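Local coordinates for arabinose metabolism transcriptional repressor (Bacillus subtilis, PDB 5D4S), which binds operator DNA through a winged helix-turn-helix domain of the GntR family and represses transcription of arabinose-metabolism genes, at a contact of chain A with DNA. Coordinates in Å, arbitrary orientation; residue numbers count along the deposited sequence, not the author numbering.

Contact 1 and contact 2 lie about 6 Å apart, measured between the centres of their C-alpha atoms, and work on the same stretch of chain B. Contact 1 clamps the phosphate of DC6 between the start of helix 50-57 and strand 84-87. Contact 2 takes the next phosphate, that of DA7, with Arg65 of helix 61-73, and sends the tip of the wing, Gln81 and Gly82, into the minor groove. DC6 and DA5 take part in both, so the phosphate contacts and the wing are likely to fix the domain on the duplex together. Each of the two repressor copies in the deposited assembly makes these contacts.

Contact 1: a contact of chain A with DNA. Residues 49-50, 84-85. With nucleotides of chain B.
The N-terminal end of helix 50-57, with Thr49 just ahead of it, and the first residues of strand 84-87 face each other across the phosphate of DC6 of chain B. They belong to the winged helix-turn-helix of the GntR family: helix 50-57 is the first helix of the helix-turn-helix, strand 84-87 the returning strand of the wing. The helix side grips OP2. The backbone N of Glu50 donates to this phosphate oxygen of DC6 at 2.9 Å, almost straight at 175° about the hydrogen. Because that N-H belongs to the first turn of the helix, the helix dipole would probably add to the pull on the phosphate charge. The side chain of Glu50 passes alongside the same oxygen, its CB 3.4 Å from OP2 of DC6. Its CG lies anti to the carbonyl carbon (chi1 -75°) and the chain then runs extended, which carries the carboxylate past the phosphate to the deoxyribose, with OE2 3.6 Å from C2' of DC6. Thr49 splits its two branches. The methyl CG2 leans against the backbone of DA5, 3.6 Å from OP1, while the hydroxyl OG1 points to a water oxygen at 2.8 Å that in turn meets OP2 of DA5. OG1 sits between the backbone N and the carbonyl carbon (chi1 68°), a turn that leaves the methyl to face the DNA. On the wing side, Gly84 brings its CA to 3.5 Å from C5' of DC6, a close approach for which a residue lacking a side chain is well suited. Beside it the backbone N of Thr85 reaches OP1 of DC6 through a second water, whose oxygen is 2.9 Å from that N.

Contact 2: a contact of chain A with DNA. Residues 65, 80-82. With nucleotides of chain C; nucleotides of chain B.
Gln81 at the tip of the wing pushes its side chain into the minor groove of the operator, and its amide does the base readout. NE2 donates to O2 of DT18 of chain C at 2.9 Å, on the sugar edge of a thymine paired with DA5 of chain B. The bond is nearly straight, 166° at the hydrogen, and the acceptor lies close to the amide plane. With CG anti to the backbone N (chi1 172°) and the chain extended beyond it, the amide is carried across the groove from the chain B side to the thymine. On the way CG runs 3.5 Å from O2 of DC6, while OE1 turns towards the sugar of DA7, 3.3 Å from its C4'. Thymine O2 and cytosine O2 are similar minor-groove acceptors, so this bond by itself would discriminate weakly between pyrimidines. An alanine here would probably leave O2 of DT18 without its amide donor and open a gap between the sugars of DA7 and DA19 that the longer chain now fills. Gly82 follows into the groove, its CA 3.6 Å from C2 of DA19, a packing contact at the base edge. The backbone is held separately. The N of Gly82 donates to the sugar oxygen O4' of DC6 at 3.2 Å. Arg65 comes from the other side of the chain B backbone, and its NH1 forms a salt bridge with OP2 of DA7 at 2.7 Å. The phosphate sits at the edge of the guanidinium, in its plane, and a bend at chi3 (60°) swings the group towards it; NH2 adds a weak bond to the same oxygen. In the fold, Arg65 projects from helix 61-73, the recognition helix, while Gln81 and Gly82 lie in the turn that joins strands 77-80 and 84-87, with Val80 ending the first strand beside the sugar of DC6.

Contact 1: a contact of chain A with DNA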
loop_
_atom_site.group_PDB
_atom_site.type_symbol
_atom_site.label_atom_id
_atom_site.label_comp_id
_atom_site.label_asym_id
_atom_site.label_seq_id
_atom_site.Cartn_x
_atom_site.Cartn_y
_atom_site.Cartn_z
ATOM N N THR A 49 5.382 -18.177 -5.509
ATOM C CA THR A 49 4.973 -17.756 -4.176
ATOM C C THR A 49 5.907 -16.693 -3.624
ATOM O O THR A 49 6.985 -16.472 -4.154
ATOM C CB THR A 49 4.972 -18.907 -3.186
ATOM O OG1 THR A 49 6.322 -19.333 -2.963
ATOM C CG2 THR A 49 4.112 -20.094 -3.697
ATOM N N GLU A 50 5.491 -16.072 -2.533
ATOM C CA GLU A 50 6.304 -15.074 -1.854
ATOM C C GLU A 50 7.640 -15.677 -1.440
ATOM O O GLU A 50 8.673 -15.083 -1.693
ATOM C CB GLU A 50 5.559 -14.507 -0.640
ATOM C CG GLU A 50 4.453 -13.537 -1.004
ATOM C CD GLU A 50 3.675 -13.041 0.220
ATOM O OE1 GLU A 50 3.921 -13.531 1.354
ATOM O OE2 GLU A 50 2.818 -12.149 0.042
ATOM N N GLY A 84 -2.643 -17.684 -4.072
ATOM C CA GLY A 84 -1.464 -17.303 -4.821
ATOM C C GLY A 84 -1.654 -15.937 -5.426
ATOM O O GLY A 84 -2.603 -15.237 -5.096
ATOM N N THR A 85 -0.747 -15.560 -6.313
ATOM C CA THR A 85 -0.841 -14.295 -7.021
ATOM C C THR A 85 -0.763 -14.612 -8.507
ATOM O O THR A 85 0.015 -15.479 -8.923
ATOM C CB THR A 85 0.274 -13.319 -6.573
ATOM O OG1 THR A 85 0.053 -12.975 -5.202
ATOM C CG2 THR A 85 0.268 -12.047 -7.418
ATOM P P DA B 5 3.261 -22.941 -0.878
ATOM O OP1 DA B 5 3.214 -23.252 -2.323
ATOM O OP2 DA B 5 4.535 -22.722 -0.165
ATOM O "O5'" DA B 5 2.355 -21.668 -0.656
ATOM C "C5'" DA B 5 1.121 -21.584 -1.311
ATOM C "C4'" DA B 5 0.454 -20.283 -0.954
ATOM O "O4'" DA B 5 -0.066 -20.381 0.385
ATOM C "C3'" DA B 5 1.405 -19.062 -0.971
ATOM O "O3'" DA B 5 0.889 -18.068 -1.831
ATOM C "C2'" DA B 5 1.433 -18.575 0.488
ATOM C "C1'" DA B 5 0.146 -19.155 1.052
ATOM N N9 DA B 5 0.205 -19.412 2.482
ATOM C C8 DA B 5 1.205 -20.034 3.181
ATOM N N7 DA B 5 0.971 -20.115 4.475
ATOM C C5 DA B 5 -0.261 -19.490 4.624
ATOM C C6 DA B 5 -1.083 -19.235 5.747
ATOM N N6 DA B 5 -0.779 -19.594 7.003
ATOM N N1 DA B 5 -2.242 -18.594 5.526
ATOM C C2 DA B 5 -2.561 -18.226 4.284
ATOM N N3 DA B 5 -1.884 -18.413 3.159
ATOM C C4 DA B 5 -0.735 -19.051 3.401
ATOM P P DC B 6 1.648 -16.652 -2.027
ATOM O OP1 DC B 6 1.578 -16.396 -3.485
ATOM O OP2 DC B 6 2.958 -16.645 -1.320
ATOM O "O5'" DC B 6 0.642 -15.612 -1.384
ATOM C "C5'" DC B 6 -0.667 -15.511 -1.910
ATOM C "C4'" DC B 6 -1.581 -14.743 -0.961
ATOM O "O4'" DC B 6 -1.608 -15.387 0.350
ATOM C "C3'" DC B 6 -1.195 -13.288 -0.706
ATOM O "O3'" DC B 6 -2.387 -12.550 -0.615
ATOM C "C2'" DC B 6 -0.485 -13.365 0.641
ATOM C "C1'" DC B 6 -1.340 -14.422 1.337
ATOM N N1 DC B 6 -0.646 -15.071 2.475
ATOM C C2 DC B 6 -1.302 -15.169 3.696
ATOM O O2 DC B 6 -2.443 -14.726 3.788
ATOM N N3 DC B 6 -0.666 -15.742 4.743
ATOM C C4 DC B 6 0.578 -16.210 4.595
ATOM N N4 DC B 6 1.161 -16.768 5.660
ATOM C C5 DC B 6 1.275 -16.121 3.349
ATOM C C6 DC B 6 0.631 -15.544 2.324
HETATM O O HOH W 1 1.584 -17.195 -5.969
HETATM O O HOH W 2 6.592 -21.640 -1.392
#

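Contact 2: a contact of chain A with DNA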
loop_
_atom_site.group_PDB
_atom_site.type_symbol
_atom_site.label_atom_id
_atom_site.label_comp_id
_atom_site.label_asym_id
_atom_site.label_seq_id
_atom_site.Cartn_x
_atom_site.Cartn_y
_atom_site.Cartn_z
ATOM N N ARG A 65 6.481 -8.142 -1.170
ATOM C CA ARG A 65 5.102 -7.730 -0.980
ATOM C C ARG A 65 4.882 -6.308 -1.471
ATOM O O ARG A 65 3.819 -5.984 -1.976
ATOM C CB ARG A 65 4.685 -7.860 0.494
ATOM C CG ARG A 65 4.346 -9.306 0.888
ATOM C CD ARG A 65 3.733 -9.401 2.267
ATOM N NE ARG A 65 2.498 -8.622 2.326
ATOM C CZ ARG A 65 1.341 -9.035 1.826
ATOM N NH1 ARG A 65 1.251 -10.239 1.256
ATOM N NH2 ARG A 65 0.278 -8.249 1.907
ATOM N N VAL A 80 -4.957 -13.861 -4.273
ATOM C CA VAL A 80 -5.958 -14.635 -3.553
ATOM C C VAL A 80 -5.307 -15.166 -2.287
ATOM O O VAL A 80 -4.341 -15.947 -2.358
ATOM C CB VAL A 80 -6.485 -15.784 -4.393
ATOM C CG1 VAL A 80 -7.549 -16.573 -3.619
ATOM C CG2 VAL A 80 -7.031 -15.256 -5.705
ATOM N N GLN A 81 -5.819 -14.718 -1.141
ATOM C CA GLN A 81 -5.287 -15.107 0.160
ATOM C C GLN A 81 -5.345 -16.624 0.288
ATOM O O GLN A 81 -6.395 -17.229 0.099
ATOM C CB GLN A 81 -6.069 -14.424 1.293
ATOM C CG GLN A 81 -5.724 -14.888 2.704
ATOM C CD GLN A 81 -6.397 -14.017 3.753
ATOM O OE1 GLN A 81 -6.977 -12.985 3.418
ATOM N NE2 GLN A 81 -6.323 -14.422 5.019
ATOM N N GLY A 82 -4.199 -17.236 0.570
ATOM C CA GLY A 82 -4.110 -18.678 0.691
ATOM C C GLY A 82 -4.037 -19.396 -0.644
ATOM O O GLY A 82 -3.873 -20.613 -0.687
ATOM P P DG C 17 -3.472 -15.015 16.520
ATOM O OP1 DG C 17 -4.383 -14.545 17.577
ATOM O OP2 DG C 17 -3.062 -16.434 16.484
ATOM O "O5'" DG C 17 -4.110 -14.617 15.119
ATOM C "C5'" DG C 17 -4.423 -13.261 14.867
ATOM C "C4'" DG C 17 -5.049 -13.098 13.497
ATOM O "O4'" DG C 17 -4.038 -13.302 12.476
ATOM C "C3'" DG C 17 -6.180 -14.071 13.176
ATOM O "O3'" DG C 17 -7.201 -13.382 12.472
ATOM C "C2'" DG C 17 -5.500 -15.113 12.285
ATOM C "C1'" DG C 17 -4.501 -14.240 11.538
ATOM N N9 DG C 17 -3.349 -14.962 11.018
ATOM C C8 DG C 17 -2.443 -15.715 11.731
ATOM N N7 DG C 17 -1.503 -16.233 10.982
ATOM C C5 DG C 17 -1.818 -15.805 9.700
ATOM C C6 DG C 17 -1.160 -16.049 8.472
ATOM O O6 DG C 17 -0.138 -16.712 8.273
ATOM N N1 DG C 17 -1.799 -15.411 7.407
ATOM C C2 DG C 17 -2.933 -14.638 7.526
ATOM N N2 DG C 17 -3.409 -14.100 6.401
ATOM N N3 DG C 17 -3.556 -14.405 8.669
ATOM C C4 DG C 17 -2.945 -15.017 9.709
ATOM P P DT C 18 -8.648 -14.053 12.256
ATOM O OP1 DT C 18 -9.627 -12.952 12.359
ATOM O OP2 DT C 18 -8.772 -15.265 13.097
ATOM O "O5'" DT C 18 -8.612 -14.552 10.737
ATOM C "C5'" DT C 18 -8.387 -13.610 9.708
ATOM C "C4'" DT C 18 -8.383 -14.265 8.344
ATOM O "O4'" DT C 18 -7.106 -14.910 8.094
ATOM C "C3'" DT C 18 -9.440 -15.341 8.109
ATOM O "O3'" DT C 18 -9.830 -15.236 6.772
ATOM C "C2'" DT C 18 -8.642 -16.630 8.334
ATOM C "C1'" DT C 18 -7.339 -16.237 7.667
ATOM N N1 DT C 18 -6.148 -17.047 8.040
ATOM C C2 DT C 18 -5.208 -17.300 7.077
ATOM O O2 DT C 18 -5.319 -16.934 5.929
ATOM N N3 DT C 18 -4.133 -18.014 7.499
ATOM C C4 DT C 18 -3.887 -18.491 8.765
ATOM O O4 DT C 18 -2.864 -19.120 9.039
ATOM C C5 DT C 18 -4.905 -18.188 9.742
ATOM C C7 DT C 18 -4.748 -18.657 11.160
ATOM C C6 DT C 18 -5.974 -17.474 9.340
ATOM P P DA C 19 -11.236 -15.784 6.246
ATOM O OP1 DA C 19 -12.114 -14.600 6.129
ATOM O OP2 DA C 19 -11.639 -17.015 6.976
ATOM O "O5'" DA C 19 -10.887 -16.277 4.780
ATOM C "C5'" DA C 19 -10.018 -15.527 3.980
ATOM C "C4'" DA C 19 -9.413 -16.419 2.928
ATOM O "O4'" DA C 19 -8.237 -17.067 3.466
ATOM C "C3'" DA C 19 -10.340 -17.518 2.423
ATOM O "O3'" DA C 19 -10.393 -17.434 1.006
ATOM C "C2'" DA C 19 -9.701 -18.829 2.930
ATOM C "C1'" DA C 19 -8.238 -18.437 3.162
ATOM N N9 DA C 19 -7.599 -19.105 4.299
ATOM C C8 DA C 19 -8.037 -19.129 5.599
ATOM N N7 DA C 19 -7.238 -19.783 6.418
ATOM C C5 DA C 19 -6.190 -20.182 5.607
ATOM C C6 DA C 19 -5.009 -20.914 5.860
ATOM N N6 DA C 19 -4.653 -21.379 7.068
ATOM N N1 DA C 19 -4.189 -21.139 4.819
ATOM C C2 DA C 19 -4.529 -20.684 3.607
ATOM N N3 DA C 19 -5.599 -19.989 3.248
ATOM C C4 DA C 19 -6.398 -19.769 4.298
ATOM P P DA B 5 3.261 -22.941 -0.878
ATOM O OP1 DA B 5 3.214 -23.252 -2.323
ATOM O OP2 DA B 5 4.535 -22.722 -0.165
ATOM O "O5'" DA B 5 2.355 -21.668 -0.656
ATOM C "C5'" DA B 5 1.121 -21.584 -1.311
ATOM C "C4'" DA B 5 0.454 -20.283 -0.954
ATOM O "O4'" DA B 5 -0.066 -20.381 0.385
ATOM C "C3'" DA B 5 1.405 -19.062 -0.971
ATOM O "O3'" DA B 5 0.889 -18.068 -1.831
ATOM C "C2'" DA B 5 1.433 -18.575 0.488
ATOM C "C1'" DA B 5 0.146 -19.155 1.052
ATOM N N9 DA B 5 0.205 -19.412 2.482
ATOM C C8 DA B 5 1.205 -20.034 3.181
ATOM N N7 DA B 5 0.971 -20.115 4.475
ATOM C C5 DA B 5 -0.261 -19.490 4.624
ATOM C C6 DA B 5 -1.083 -19.235 5.747
ATOM N N6 DA B 5 -0.779 -19.594 7.003
ATOM N N1 DA B 5 -2.242 -18.594 5.526
ATOM C C2 DA B 5 -2.561 -18.226 4.284
ATOM N N3 DA B 5 -1.884 -18.413 3.159
ATOM C C4 DA B 5 -0.735 -19.051 3.401
ATOM P P DC B 6 1.648 -16.652 -2.027
ATOM O OP1 DC B 6 1.578 -16.396 -3.485
ATOM O OP2 DC B 6 2.958 -16.645 -1.320
ATOM O "O5'" DC B 6 0.642 -15.612 -1.384
ATOM C "C5'" DC B 6 -0.667 -15.511 -1.910
ATOM C "C4'" DC B 6 -1.581 -14.743 -0.961
ATOM O "O4'" DC B 6 -1.608 -15.387 0.350
ATOM C "C3'" DC B 6 -1.195 -13.288 -0.706
ATOM O "O3'" DC B 6 -2.387 -12.550 -0.615
ATOM C "C2'" DC B 6 -0.485 -13.365 0.641
ATOM C "C1'" DC B 6 -1.340 -14.422 1.337
ATOM N N1 DC B 6 -0.646 -15.071 2.475
ATOM C C2 DC B 6 -1.302 -15.169 3.696
ATOM O O2 DC B 6 -2.443 -14.726 3.788
ATOM N N3 DC B 6 -0.666 -15.742 4.743
ATOM C C4 DC B 6 0.578 -16.210 4.595
ATOM N N4 DC B 6 1.161 -16.768 5.660
ATOM C C5 DC B 6 1.275 -16.121 3.349
ATOM C C6 DC B 6 0.631 -15.544 2.324
ATOM P P DA B 7 -2.415 -11.045 -0.090
ATOM O OP1 DA B 7 -3.565 -10.457 -0.809
ATOM O OP2 DA B 7 -1.066 -10.441 -0.187
ATOM O "O5'" DA B 7 -2.735 -11.185 1.454
ATOM C "C5'" DA B 7 -4.039 -11.570 1.865
ATOM C "C4'" DA B 7 -4.425 -10.856 3.138
ATOM O "O4'" DA B 7 -3.774 -11.488 4.274
ATOM C "C3'" DA B 7 -4.032 -9.382 3.205
ATOM O "O3'" DA B 7 -5.046 -8.681 3.927
ATOM C "C2'" DA B 7 -2.695 -9.418 3.949
ATOM C "C1'" DA B 7 -2.886 -10.581 4.912
ATOM N N9 DA B 7 -1.652 -11.323 5.207
ATOM C C8 DA B 7 -0.722 -11.781 4.306
ATOM N N7 DA B 7 0.269 -12.450 4.860
ATOM C C5 DA B 7 -0.044 -12.451 6.210
ATOM C C6 DA B 7 0.599 -13.004 7.346
ATOM N N6 DA B 7 1.755 -13.700 7.304
ATOM N N1 DA B 7 0.013 -12.808 8.537
ATOM C C2 DA B 7 -1.139 -12.129 8.601
ATOM N N3 DA B 7 -1.835 -11.576 7.619
ATOM C C4 DA B 7 -1.227 -11.765 6.438
#